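Local coordinates for protein alanine racemase, biosynthetic (Pseudomonas aeruginosa PAO1, PDB 6A2F) that belongs to the alanine racemase family, pairing a pyridoxal-phosphate-bearing TIM-type barrel with a C-terminal domain built mainly of beta strands, at residues R14-L19 with L228-A233; S158-A163 with L191-A196. All blocks are in the same frame, centred on the assembly; numbering follows the deposited sequence.

Contact 1. Residues R14-L19 with L228-A233; sequences RHNYAL and LGLKPA
Helix 10-22, the first helix of the TIM-type barrel chain, receives the irregular connection that leads into strand 234-246 mainly through N16, whose amide grips the backbone of K231 at two points. OD1 of N16 accepts from K231 N over 2.9 Å, the donor lying in the carbonyl plane on a lone pair. Beside it, N16 ND2 gives a nearly straight bond to K231 O, 2.8 Å long and 170° at the hydrogen; this acceptor lies almost in the plane of the amide, which the paired bonds help hold in orientation. Asparagine suits this buried place because one short side chain supplies both a donor and an acceptor to the backbone of an irregular segment, reaching K231 N and K231 O together. The same ND2 also bonds L214 O, in an earlier part of the same long connection. H15, N16 and L19 share one side of the helix, so 228-233, on the way from the barrel to the C-terminal domain, is met along a full turn of it. The H15 imidazole is crossed at about a right angle by the extended chain of K231, whose CE stands 4.2 Å from the ring centroid, almost on its normal: a CH-pi contact. G229 O lies at the ring's edge, 3.5 Å from H15 CE1. With CG anti to its backbone N (chi1 -167°), L19 brings CD1 to 3.5 Å from G229 O and CD2 to 4.1 Å from L230 CD2. G229, with positive phi (76°), takes a backbone shape that favours glycine.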
ATOM      1  N   ARG A  14      20.094   7.539  11.493  1.00 10.65           N
ATOM      2  CA  ARG A  14      21.328   8.322  11.647  1.00 10.72           C
ATOM      3  C   ARG A  14      22.561   7.419  11.554  1.00 10.77           C
ATOM      4  O   ARG A  14      23.526   7.754  10.869  1.00 10.73           O
ATOM      5  CB  ARG A  14      21.340   9.101  12.971  1.00 10.62           C
ATOM      6  CG  ARG A  14      20.285  10.195  13.075  1.00 10.58           C
ATOM      7  CD  ARG A  14      20.494  11.074  14.300  1.00 10.47           C
ATOM      8  NE  ARG A  14      21.553  12.057  14.095  1.00 10.47           N
ATOM      9  CZ  ARG A  14      21.947  12.955  14.997  1.00 10.51           C
ATOM     10  NH1 ARG A  14      21.376  13.008  16.195  1.00 10.56           N
ATOM     11  NH2 ARG A  14      22.922  13.805  14.703  1.00 10.39           N
ATOM     12  N   HIS A  15      22.508   6.276  12.239  1.00 10.98           N
ATOM     13  CA  HIS A  15      23.573   5.268  12.202  1.00 11.15           C
ATOM     14  C   HIS A  15      23.829   4.749  10.781  1.00 11.19           C
ATOM     15  O   HIS A  15      24.975   4.719  10.326  1.00 11.29           O
ATOM     16  CB  HIS A  15      23.244   4.102  13.149  1.00 11.19           C
ATOM     17  CG  HIS A  15      24.279   3.018  13.162  1.00 11.32           C
ATOM     18  ND1 HIS A  15      24.294   1.991  12.241  1.00 11.39           N
ATOM     19  CD2 HIS A  15      25.333   2.800  13.985  1.00 11.37           C
ATOM     20  CE1 HIS A  15      25.316   1.193  12.492  1.00 11.38           C
ATOM     21  NE2 HIS A  15      25.961   1.662  13.545  1.00 11.40           N
ATOM     22  N   ASN A  16      22.763   4.352  10.090  1.00 11.21           N
ATOM     23  CA  ASN A  16      22.885   3.792   8.750  1.00 11.40           C
ATOM     24  C   ASN A  16      23.394   4.822   7.748  1.00 11.55           C
ATOM     25  O   ASN A  16      24.138   4.480   6.824  1.00 11.59           O
ATOM     26  CB  ASN A  16      21.554   3.212   8.278  1.00 11.46           C
ATOM     27  CG  ASN A  16      21.072   2.065   9.142  1.00 11.53           C
ATOM     28  OD1 ASN A  16      21.861   1.363   9.783  1.00 11.61           O
ATOM     29  ND2 ASN A  16      19.762   1.865   9.162  1.00 11.58           N
ATOM     30  N   TYR A  17      22.999   6.081   7.939  1.00 11.72           N
ATOM     31  CA  TYR A  17      23.486   7.175   7.102  1.00 11.80           C
ATOM     32  C   TYR A  17      24.994   7.401   7.256  1.00 12.11           C
ATOM     33  O   TYR A  17      25.698   7.587   6.263  1.00 12.17           O
ATOM     34  CB  TYR A  17      22.722   8.475   7.372  1.00 11.61           C
ATOM     35  CG  TYR A  17      23.190   9.601   6.481  1.00 11.58           C
ATOM     36  CD1 TYR A  17      22.812   9.654   5.139  1.00 11.53           C
ATOM     37  CD2 TYR A  17      24.034  10.596   6.969  1.00 11.52           C
ATOM     38  CE1 TYR A  17      23.253  10.668   4.309  1.00 11.51           C
ATOM     39  CE2 TYR A  17      24.477  11.619   6.146  1.00 11.60           C
ATOM     40  CZ  TYR A  17      24.085  11.649   4.815  1.00 11.60           C
ATOM     41  OH  TYR A  17      24.519  12.661   3.986  1.00 11.64           O
ATOM     42  N   ALA A  18      25.478   7.387   8.500  1.00 12.35           N
ATOM     43  CA  ALA A  18      26.900   7.559   8.785  1.00 12.61           C
ATOM     44  C   ALA A  18      27.709   6.393   8.217  1.00 12.94           C
ATOM     45  O   ALA A  18      28.849   6.568   7.781  1.00 12.91           O
ATOM     46  CB  ALA A  18      27.129   7.690  10.281  1.00 12.48           C
ATOM     47  N   LEU A  19      27.104   5.206   8.232  1.00 13.25           N
ATOM     48  CA  LEU A  19      27.700   4.016   7.641  1.00 13.56           C
ATOM     49  C   LEU A  19      27.843   4.174   6.123  1.00 13.81           C
ATOM     50  O   LEU A  19      28.841   3.745   5.539  1.00 13.80           O
ATOM     51  CB  LEU A  19      26.856   2.783   7.984  1.00 13.37           C
ATOM     52  CG  LEU A  19      27.444   1.390   7.727  1.00 13.34           C
ATOM     53  CD1 LEU A  19      26.887   0.399   8.737  1.00 13.36           C
ATOM     54  CD2 LEU A  19      27.182   0.910   6.306  1.00 13.35           C
ATOM     55  N   LEU A 228      25.483  -6.724   6.903  1.00 17.06           N
ATOM     56  CA  LEU A 228      26.019  -5.446   6.427  1.00 16.73           C
ATOM     57  C   LEU A 228      26.119  -4.396   7.538  1.00 16.57           C
ATOM     58  O   LEU A 228      26.595  -3.282   7.307  1.00 16.64           O
ATOM     59  CB  LEU A 228      25.180  -4.922   5.254  1.00 16.34           C
ATOM     60  CG  LEU A 228      25.242  -5.742   3.960  1.00 16.18           C
ATOM     61  CD1 LEU A 228      23.985  -5.531   3.127  1.00 16.02           C
ATOM     62  CD2 LEU A 228      26.492  -5.409   3.157  1.00 15.90           C
ATOM     63  N   GLY A 229      25.677  -4.758   8.738  1.00 16.45           N
ATOM     64  CA  GLY A 229      25.735  -3.862   9.892  1.00 16.51           C
ATOM     65  C   GLY A 229      24.680  -2.764   9.900  1.00 16.65           C
ATOM     66  O   GLY A 229      24.856  -1.745  10.568  1.00 16.97           O
ATOM     67  N   LEU A 230      23.587  -2.977   9.169  1.00 16.45           N
ATOM     68  CA  LEU A 230      22.502  -2.002   9.079  1.00 16.40           C
ATOM     69  C   LEU A 230      21.425  -2.260  10.131  1.00 16.50           C
ATOM     70  O   LEU A 230      20.890  -3.371  10.221  1.00 16.53           O
ATOM     71  CB  LEU A 230      21.856  -2.040   7.693  1.00 16.28           C
ATOM     72  CG  LEU A 230      22.711  -2.001   6.428  1.00 16.20           C
ATOM     73  CD1 LEU A 230      21.839  -2.369   5.237  1.00 16.11           C
ATOM     74  CD2 LEU A 230      23.364  -0.642   6.229  1.00 16.00           C
ATOM     75  N   LYS A 231      21.097  -1.229  10.908  1.00 16.33           N
ATOM     76  CA  LYS A 231      20.070  -1.335  11.945  1.00 16.34           C
ATOM     77  C   LYS A 231      18.673  -1.043  11.388  1.00 15.81           C
ATOM     78  O   LYS A 231      18.470  -0.004  10.762  1.00 15.59           O
ATOM     79  CB  LYS A 231      20.382  -0.392  13.106  1.00 16.92           C
ATOM     80  CG  LYS A 231      21.649  -0.744  13.863  1.00 17.79           C
ATOM     81  CD  LYS A 231      21.829   0.165  15.066  1.00 18.43           C
ATOM     82  CE  LYS A 231      23.036  -0.252  15.887  1.00 19.13           C
ATOM     83  NZ  LYS A 231      23.259   0.683  17.025  1.00 19.71           N
ATOM     84  N   PRO A 232      17.707  -1.958  11.611  1.00 15.45           N
ATOM     85  CA  PRO A 232      16.348  -1.774  11.082  1.00 15.02           C
ATOM     86  C   PRO A 232      15.651  -0.564  11.690  1.00 14.60           C
ATOM     87  O   PRO A 232      15.656  -0.389  12.906  1.00 14.87           O
ATOM     88  CB  PRO A 232      15.625  -3.074  11.468  1.00 15.08           C
ATOM     89  CG  PRO A 232      16.435  -3.660  12.574  1.00 15.36           C
ATOM     90  CD  PRO A 232      17.855  -3.246  12.317  1.00 15.44           C
ATOM     91  N   ALA A 233      15.068   0.270  10.838  1.00 14.14           N
ATOM     92  CA  ALA A 233      14.435   1.504  11.289  1.00 13.61           C
ATOM     93  C   ALA A 233      12.992   1.289  11.735  1.00 13.23           C
ATOM     94  O   ALA A 233      12.574   1.852  12.748  1.00 13.19           O
ATOM     95  CB  ALA A 233      14.510   2.572  10.207  1.00 13.51           C
TER

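Contact 2. Residues S158-A163 with L191-A196; sequences SHFACA and LANSAA
The F160 ring has L191 CD1 over one face, displaced toward the rim and 4.2 Å from the centroid, while N193 OD1 lies near its plane at the edge. A196 CB approaches obliquely to 3.7 Å from F160 CE2, and T171 and Q174 of helix 169-179 also pack on this phenyl, a fitting filler for so buried a place. The H159 imidazole stands nearly perpendicular to the N193 amide, with H159 CE1 3.5 Å from N193 ND2. N193 is the N-cap of helix 194-199: its CG sits between backbone N and carbonyl carbon (chi1 54°), and OD1 accepts from A196 N at 3.1 Å. In this TIM-type barrel the capped helix start faces the cofactor, for S194 OG hydrogen-bonds phosphate oxygen OP3 of the modified residue at position 34. H159 NE2 reaches Y254 OH of the second subunit, a residue that lines a D-lysine pocket, and its ND1 bonds R209. Water joins the buried loops: one molecule accepts from F160 N and donates to L191 O, both at 2.8 Å; another accepts from A163 N and N193 ND2. Where the loop closes on the helix, small residues permit close approach, A163 CB lying 3.7 Å from A195 CB.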
ATOM      1  N   SER A 158      23.433   9.029 -13.237  1.00 11.63           N
ATOM      2  CA  SER A 158      22.885   7.815 -13.825  1.00 11.88           C
ATOM      3  C   SER A 158      22.577   6.821 -12.712  1.00 12.13           C
ATOM      4  O   SER A 158      22.971   7.027 -11.562  1.00 12.29           O
ATOM      5  CB  SER A 158      23.847   7.212 -14.848  1.00 11.90           C
ATOM      6  OG  SER A 158      23.147   6.421 -15.791  1.00 11.93           O
ATOM      7  N   HIS A 159      21.880   5.745 -13.055  1.00 12.40           N
ATOM      8  CA  HIS A 159      21.358   4.817 -12.059  1.00 12.79           C
ATOM      9  C   HIS A 159      21.466   3.370 -12.553  1.00 12.96           C
ATOM     10  O   HIS A 159      21.097   3.075 -13.692  1.00 12.91           O
ATOM     11  CB  HIS A 159      19.902   5.186 -11.738  1.00 12.94           C
ATOM     12  CG  HIS A 159      19.318   4.438 -10.579  1.00 13.13           C
ATOM     13  ND1 HIS A 159      19.626   4.734  -9.267  1.00 13.24           N
ATOM     14  CD2 HIS A 159      18.429   3.418 -10.534  1.00 13.12           C
ATOM     15  CE1 HIS A 159      18.958   3.923  -8.466  1.00 13.31           C
ATOM     16  NE2 HIS A 159      18.224   3.114  -9.211  1.00 13.28           N
ATOM     17  N   PHE A 160      21.978   2.484 -11.693  1.00 13.17           N
ATOM     18  CA  PHE A 160      22.180   1.064 -12.018  1.00 13.51           C
ATOM     19  C   PHE A 160      20.872   0.288 -12.057  1.00 13.76           C
ATOM     20  O   PHE A 160      19.935   0.618 -11.333  1.00 13.95           O
ATOM     21  CB  PHE A 160      23.080   0.393 -10.978  1.00 13.46           C
ATOM     22  CG  PHE A 160      24.538   0.740 -11.097  1.00 13.50           C
ATOM     23  CD1 PHE A 160      25.265   0.403 -12.236  1.00 13.42           C
ATOM     24  CD2 PHE A 160      25.199   1.368 -10.043  1.00 13.47           C
ATOM     25  CE1 PHE A 160      26.615   0.704 -12.330  1.00 13.39           C
ATOM     26  CE2 PHE A 160      26.551   1.670 -10.133  1.00 13.45           C
ATOM     27  CZ  PHE A 160      27.260   1.338 -11.276  1.00 13.47           C
ATOM     28  N   ALA A 161      20.823  -0.759 -12.878  1.00 14.08           N
ATOM     29  CA  ALA A 161      19.645  -1.636 -12.951  1.00 14.44           C
ATOM     30  C   ALA A 161      19.790  -2.934 -12.142  1.00 14.68           C
ATOM     31  O   ALA A 161      18.792  -3.550 -11.763  1.00 14.43           O
ATOM     32  CB  ALA A 161      19.306  -1.955 -14.404  1.00 14.20           C
ATOM     33  N   CYS A 162      21.031  -3.348 -11.896  1.00 15.20           N
ATOM     34  CA  CYS A 162      21.296  -4.665 -11.316  1.00 16.04           C
ATOM     35  C   CYS A 162      22.431  -4.662 -10.294  1.00 16.71           C
ATOM     36  O   CYS A 162      23.029  -5.710 -10.024  1.00 16.68           O
ATOM     37  CB  CYS A 162      21.620  -5.688 -12.411  1.00 15.90           C
ATOM     38  SG  CYS A 162      20.463  -5.768 -13.794  1.00 15.99           S
ATOM     39  N   ALA A 163      22.722  -3.498  -9.720  1.00 17.40           N
ATOM     40  CA  ALA A 163      23.756  -3.395  -8.693  1.00 18.55           C
ATOM     41  C   ALA A 163      23.461  -4.273  -7.467  1.00 19.58           C
ATOM     42  O   ALA A 163      24.344  -4.506  -6.641  1.00 19.62           O
ATOM     43  CB  ALA A 163      23.962  -1.942  -8.285  1.00 18.32           C
ATOM     44  N   LEU A 191      26.357   8.363  -9.204  1.00 15.37           N
ATOM     45  CA  LEU A 191      26.031   7.083  -9.840  1.00 14.88           C
ATOM     46  C   LEU A 191      25.532   6.014  -8.855  1.00 14.57           C
ATOM     47  O   LEU A 191      24.748   5.140  -9.229  1.00 14.52           O
ATOM     48  CB  LEU A 191      27.248   6.571 -10.622  1.00 14.81           C
ATOM     49  CG  LEU A 191      27.247   5.215 -11.344  1.00 14.88           C
ATOM     50  CD1 LEU A 191      26.107   5.083 -12.344  1.00 14.69           C
ATOM     51  CD2 LEU A 191      28.589   5.016 -12.030  1.00 14.83           C
ATOM     52  N   ALA A 192      25.969   6.104  -7.600  1.00 14.26           N
ATOM     53  CA  ALA A 192      25.780   5.025  -6.625  1.00 13.92           C
ATOM     54  C   ALA A 192      24.482   5.081  -5.812  1.00 13.71           C
ATOM     55  O   ALA A 192      24.270   6.016  -5.027  1.00 13.59           O
ATOM     56  CB  ALA A 192      26.978   4.962  -5.684  1.00 13.92           C
ATOM     57  N   ASN A 193      23.631   4.069  -5.998  1.00 13.45           N
ATOM     58  CA  ASN A 193      22.532   3.781  -5.058  1.00 13.20           C
ATOM     59  C   ASN A 193      23.075   2.993  -3.848  1.00 13.15           C
ATOM     60  O   ASN A 193      24.287   2.792  -3.737  1.00 13.04           O
ATOM     61  CB  ASN A 193      21.372   3.042  -5.751  1.00 13.02           C
ATOM     62  CG  ASN A 193      21.812   1.772  -6.480  1.00 12.98           C
ATOM     63  OD1 ASN A 193      22.933   1.283  -6.308  1.00 13.06           O
ATOM     64  ND2 ASN A 193      20.917   1.230  -7.298  1.00 12.67           N
ATOM     65  N   SER A 194      22.191   2.547  -2.952  1.00 13.18           N
ATOM     66  CA  SER A 194      22.611   1.818  -1.745  1.00 13.19           C
ATOM     67  C   SER A 194      23.473   0.614  -2.101  1.00 13.35           C
ATOM     68  O   SER A 194      24.563   0.429  -1.547  1.00 13.16           O
ATOM     69  CB  SER A 194      21.403   1.363  -0.925  1.00 13.13           C
ATOM     70  OG  SER A 194      20.668   2.462  -0.417  1.00 12.97           O
ATOM     71  N   ALA A 195      22.977  -0.189  -3.041  1.00 13.57           N
ATOM     72  CA  ALA A 195      23.694  -1.351  -3.546  1.00 13.83           C
ATOM     73  C   ALA A 195      25.132  -0.997  -3.918  1.00 14.15           C
ATOM     74  O   ALA A 195      26.077  -1.634  -3.443  1.00 14.39           O
ATOM     75  CB  ALA A 195      22.956  -1.949  -4.736  1.00 13.68           C
ATOM     76  N   ALA A 196      25.287   0.038  -4.741  1.00 14.29           N
ATOM     77  CA  ALA A 196      26.597   0.455  -5.219  1.00 14.46           C
ATOM     78  C   ALA A 196      27.441   1.111  -4.130  1.00 14.65           C
ATOM     79  O   ALA A 196      28.665   0.985  -4.141  1.00 14.64           O
ATOM     80  CB  ALA A 196      26.458   1.379  -6.424  1.00 14.50           C
TER
HETATM   81  O   HOH W   1      18.005   1.240  -6.530  1.00 12.73           O
HETATM   82  O   HOH W   2      20.622  -1.223  -9.113  1.00  9.51           O
HETATM   83  O   HOH W   3      22.443   3.628  -9.162  1.00 10.99           O

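In the fold
From the N terminus, strand 4-8 lies in the mixed sheet with strand 234-246, and helix 10-22 then opens the barrel, where 14-19 is later met by 228-233. Contact 1 therefore closes a loop of 208 residues that spans most of the barrel. Nested within it, contact 2 closes a much shorter loop of 27 residues, in which helix 169-179 connects the neighbouring parallel strands 151-157 and 189-190. It ties together the segments following those strands, beside the cofactor and the second subunit, whereas contact 1 joins the barrel to the route into the C-terminal domain. Their centres are 18 Å apart, and their nearest atoms, about 7 Å apart, do not touch.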